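Local coordinates for Mab-21 domain-containing protein (Tribolium castaneum, PDB 7LT2), which senses double-stranded RNA in the cytoplasm and, in response, makes the cyclic dinucleotide 2',3'-cGAMP from ATP and GTP to trigger innate immunity, at residues Asp20-Gly23 / Asn24-Leu28; Leu149-Val152 / Asn153-Cys157. All coordinates share one frame; numbering follows the deposited sequence.

Interaction 1: Asp20-Gly23 / Asn24-Leu28; sequences DVRG and NKQIL
D20 to I27 are tied by four successive i to i+4 backbone hydrogen bonds, from the amides of N24, K25, Q26 and I27 to the carbonyls of D20, V21, R22 and G23, in regular alpha-helical geometry near the start of helix 18-42. N24 adds a side-chain bond to this pattern. Its CG stands beside its own backbone N (chi1 -77°), which turns the amide back along the helix, and N24 ND2 reaches D20 O at 2.8 Å. That carbonyl oxygen is gripped twice, since N24 N binds it at 3.0 Å from the opposite face of its plane. The side-chain bond is the more bent of the two, 134° at the hydrogen, and the backbone bond is straighter. N24 ND2 also gives a hydrogen bond to L385 O, and D20 OD1 takes the amide of A387, so this turn of helix holds part of the C-terminal segment. I27 packs on I189 and H183 of the central sheet. On another side V21 and K25 run alongside each other. The extended lysine chain passes the valine, K25 CE lying 3.6 Å from V21 CG1, and its ammonium makes cation-pi contacts with F59 and Y60. R22 and Q26 form a looser pair on the exposed side of the helix with guanidinium and amide planes 19° apart, and Q26 OE1 stops 3.7 Å from R22 NE.

Interaction 2: Leu149-Val152 / Asn153-Cys157; sequences LPWV and NNATC
W151 to C157 form the turn end of a beta hairpin, in which the short strand 151-152 folds back antiparallel on strand 156-161 at the border of the nucleotidyltransferase sheet. Two backbone hydrogen bonds close it, both within the V152-T156 pair. V152 N meets T156 O at 2.7 Å, while the return bond from T156 N to V152 O is longer, 3.2 Å. The connection N153-A155 has two residues with positive phi, N153 (56°) and A155 (55°), which lets the chain reverse in so few steps. In the neighbouring non-hydrogen-bonded pair, W151 with C157, weaker CA-H...O contacts join the strands: W151 CA to T156 O, and C157 CA to P150 O at 3.2 Å.

The side-chain contacts divide by sheet face. On one, the side chains of V152 and T156 meet through their CG2 methyls at 4.1 Å, and T156 OG1 is hydrogen-bonded to N169 on the next strand. On the other, the W151 indole leans across the hairpin. The CA of A155 lies 3.5 Å from the ring plane over one face of the indole, displaced from its middle. W170 meets the indole at about 50° between planes, and NE1 is hydrogen-bonded to L146 O. L149 CD1 packs against C157 SG, which also makes an oblique sulfur-aromatic contact, 4.3 Å from the centroid of the five-membered ring of W151.

How the interactions relate
Interactions 1 and 2 do not touch: their centres are 23 Å apart and their nearest atoms about 12 Å. Helix 18-42 and the central sheet connect them. Interaction 1 lies near the start of that helix, and residues farther along it, F35 and Q38, pack against L149 of interaction 2. The strands offer a second route, from 156-161 through 164-171 and 177-183 to 188-200, where I189 and M190 meet residues of 24-28. Their relation to the catalytic centre differs. The K25 side chain is about 7 Å from that of F71, an ATP-binding position inferred by similarity, whereas the 149-157 hairpin is far from the nucleotide- and metal-binding positions.

Interaction 1: Asp20-Gly23 / Asn24-Leu28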
loop_
_atom_site.group_PDB
_atom_site.type_symbol
_atom_site.label_atom_id
_atom_site.label_comp_id
_atom_site.label_asym_id
_atom_site.label_seq_id
_atom_site.Cartn_x
_atom_site.Cartn_y
_atom_site.Cartn_z
ATOM N N ASP A 20 -10.093 14.130 -10.002
ATOM C CA ASP A 20 -8.962 14.614 -9.218
ATOM C C ASP A 20 -8.016 13.486 -8.833
ATOM O O ASP A 20 -6.801 13.708 -8.746
ATOM C CB ASP A 20 -9.455 15.341 -7.969
ATOM C CG ASP A 20 -9.888 16.762 -8.256
ATOM O OD1 ASP A 20 -9.290 17.394 -9.155
ATOM O OD2 ASP A 20 -10.823 17.245 -7.586
ATOM N N VAL A 21 -8.540 12.285 -8.574
ATOM C CA VAL A 21 -7.661 11.133 -8.370
ATOM C C VAL A 21 -6.739 10.976 -9.567
ATOM O O VAL A 21 -5.513 10.916 -9.431
ATOM C CB VAL A 21 -8.482 9.852 -8.135
ATOM C CG1 VAL A 21 -7.565 8.635 -8.106
ATOM C CG2 VAL A 21 -9.284 9.953 -6.842
ATOM N N ARG A 22 -7.327 10.955 -10.764
ATOM C CA ARG A 22 -6.556 10.735 -11.981
ATOM C C ARG A 22 -5.544 11.851 -12.211
ATOM O O ARG A 22 -4.384 11.584 -12.547
ATOM C CB ARG A 22 -7.506 10.611 -13.171
ATOM C CG ARG A 22 -6.789 10.480 -14.484
ATOM C CD ARG A 22 -7.768 10.454 -15.634
ATOM N NE ARG A 22 -7.081 10.353 -16.912
ATOM C CZ ARG A 22 -7.695 10.423 -18.082
ATOM N NH1 ARG A 22 -8.998 10.620 -18.169
ATOM N NH2 ARG A 22 -6.985 10.296 -19.195
ATOM N N GLY A 23 -5.957 13.106 -12.012
ATOM C CA GLY A 23 -5.054 14.218 -12.276
ATOM C C GLY A 23 -3.888 14.269 -11.306
ATOM O O GLY A 23 -2.745 14.501 -11.705
ATOM N N ASN A 24 -4.158 14.050 -10.021
ATOM C CA ASN A 24 -3.068 14.023 -9.051
ATOM C C ASN A 24 -2.113 12.872 -9.330
ATOM O O ASN A 24 -0.896 13.023 -9.176
ATOM C CB ASN A 24 -3.627 13.951 -7.629
ATOM C CG ASN A 24 -4.150 15.286 -7.164
ATOM O OD1 ASN A 24 -3.379 16.232 -6.998
ATOM N ND2 ASN A 24 -5.469 15.386 -6.973
ATOM N N LYS A 25 -2.638 11.724 -9.774
ATOM C CA LYS A 25 -1.760 10.611 -10.125
ATOM C C LYS A 25 -0.857 10.966 -11.299
ATOM O O LYS A 25 0.334 10.649 -11.282
ATOM C CB LYS A 25 -2.571 9.355 -10.441
ATOM C CG LYS A 25 -3.167 8.674 -9.210
ATOM C CD LYS A 25 -3.910 7.395 -9.584
ATOM C CE LYS A 25 -4.525 6.734 -8.357
ATOM N NZ LYS A 25 -5.450 5.626 -8.740
ATOM N N GLN A 26 -1.398 11.619 -12.329
ATOM C CA GLN A 26 -0.557 11.973 -13.474
ATOM C C GLN A 26 0.577 12.901 -13.054
ATOM O O GLN A 26 1.721 12.746 -13.502
ATOM C CB GLN A 26 -1.397 12.622 -14.574
ATOM C CG GLN A 26 -2.409 11.700 -15.240
ATOM C CD GLN A 26 -2.886 12.232 -16.582
ATOM O OE1 GLN A 26 -4.065 12.518 -16.770
ATOM N NE2 GLN A 26 -1.961 12.369 -17.519
ATOM N N ILE A 27 0.274 13.878 -12.200
ATOM C CA ILE A 27 1.293 14.806 -11.723
ATOM C C ILE A 27 2.337 14.071 -10.893
ATOM O O ILE A 27 3.544 14.207 -11.119
ATOM C CB ILE A 27 0.645 15.935 -10.906
ATOM C CG1 ILE A 27 -0.153 16.868 -11.818
ATOM C CG2 ILE A 27 1.709 16.674 -10.096
ATOM C CD1 ILE A 27 -1.032 17.839 -11.047
ATOM N N LEU A 28 1.880 13.306 -9.899
ATOM C CA LEU A 28 2.796 12.622 -8.994
ATOM C C LEU A 28 3.672 11.623 -9.737
ATOM O O LEU A 28 4.871 11.513 -9.462
ATOM C CB LEU A 28 2.004 11.920 -7.890
ATOM C CG LEU A 28 1.336 12.841 -6.868
ATOM C CD1 LEU A 28 0.267 12.092 -6.085
ATOM C CD2 LEU A 28 2.379 13.431 -5.929
#

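Interaction 2: Leu149-Val152 / Asn153-Cys157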
loop_
_atom_site.group_PDB
_atom_site.type_symbol
_atom_site.label_atom_id
_atom_site.label_comp_id
_atom_site.label_asym_id
_atom_site.label_seq_id
_atom_site.Cartn_x
_atom_site.Cartn_y
_atom_site.Cartn_z
ATOM N N LEU A 149 19.781 18.108 -7.433
ATOM C CA LEU A 149 18.625 18.826 -7.941
ATOM C C LEU A 149 18.710 20.297 -7.568
ATOM O O LEU A 149 19.375 20.666 -6.595
ATOM C CB LEU A 149 17.339 18.220 -7.379
ATOM C CG LEU A 149 17.110 16.735 -7.671
ATOM C CD1 LEU A 149 15.801 16.262 -7.053
ATOM C CD2 LEU A 149 17.131 16.466 -9.164
ATOM N N PRO A 150 18.058 21.173 -8.334
ATOM C CA PRO A 150 18.004 22.589 -7.949
ATOM C C PRO A 150 17.231 22.752 -6.651
ATOM O O PRO A 150 16.144 22.194 -6.490
ATOM C CB PRO A 150 17.272 23.257 -9.122
ATOM C CG PRO A 150 17.282 22.264 -10.228
ATOM C CD PRO A 150 17.338 20.912 -9.590
ATOM N N TRP A 151 17.798 23.513 -5.723
ATOM C CA TRP A 151 17.130 23.820 -4.468
ATOM C C TRP A 151 16.669 25.269 -4.468
ATOM O O TRP A 151 17.400 26.166 -4.899
ATOM C CB TRP A 151 18.040 23.576 -3.261
ATOM C CG TRP A 151 18.388 22.134 -3.003
ATOM C CD1 TRP A 151 18.091 21.060 -3.790
ATOM C CD2 TRP A 151 19.106 21.619 -1.874
ATOM N NE1 TRP A 151 18.585 19.904 -3.219
ATOM C CE2 TRP A 151 19.211 20.224 -2.043
ATOM C CE3 TRP A 151 19.673 22.205 -0.738
ATOM C CZ2 TRP A 151 19.860 19.404 -1.116
ATOM C CZ3 TRP A 151 20.319 21.391 0.181
ATOM C CH2 TRP A 151 20.405 20.004 -0.014
ATOM N N VAL A 152 15.449 25.487 -3.990
ATOM C CA VAL A 152 14.937 26.818 -3.712
ATOM C C VAL A 152 14.628 26.886 -2.224
ATOM O O VAL A 152 14.548 25.865 -1.537
ATOM C CB VAL A 152 13.687 27.158 -4.551
ATOM C CG1 VAL A 152 14.001 27.070 -6.034
ATOM C CG2 VAL A 152 12.534 26.232 -4.190
ATOM N N ASN A 153 14.470 28.108 -1.726
ATOM C CA ASN A 153 14.062 28.356 -0.336
ATOM C C ASN A 153 15.055 27.641 0.579
ATOM O O ASN A 153 16.269 27.863 0.445
ATOM C CB ASN A 153 12.599 27.949 -0.180
ATOM C CG ASN A 153 11.964 28.524 1.069
ATOM O OD1 ASN A 153 12.479 28.362 2.177
ATOM N ND2 ASN A 153 10.840 29.212 0.896
ATOM N N ASN A 154 14.610 26.783 1.494
ATOM C CA ASN A 154 15.499 26.067 2.408
ATOM C C ASN A 154 15.420 24.577 2.097
ATOM O O ASN A 154 14.505 23.887 2.554
ATOM C CB ASN A 154 15.129 26.343 3.863
ATOM C CG ASN A 154 16.084 25.684 4.837
ATOM O OD1 ASN A 154 17.300 25.742 4.662
ATOM N ND2 ASN A 154 15.536 25.036 5.859
ATOM N N ALA A 155 16.388 24.086 1.321
ATOM C CA ALA A 155 16.508 22.662 1.005
ATOM C C ALA A 155 15.220 22.114 0.396
ATOM O O ALA A 155 14.782 21.008 0.710
ATOM C CB ALA A 155 16.912 21.853 2.236
ATOM N N THR A 156 14.593 22.901 -0.465
ATOM C CA THR A 156 13.424 22.466 -1.214
ATOM C C THR A 156 13.842 22.248 -2.661
ATOM O O THR A 156 14.309 23.184 -3.316
ATOM C CB THR A 156 12.307 23.506 -1.122
ATOM O OG1 THR A 156 11.890 23.642 0.244
ATOM C CG2 THR A 156 11.121 23.090 -1.976
ATOM N N CYS A 157 13.688 21.019 -3.152
ATOM C CA CYS A 157 14.029 20.719 -4.537
ATOM C C CYS A 157 12.963 21.267 -5.472
ATOM O O CYS A 157 11.771 21.254 -5.149
ATOM C CB CYS A 157 14.151 19.214 -4.763
ATOM S SG CYS A 157 15.309 18.405 -3.694
#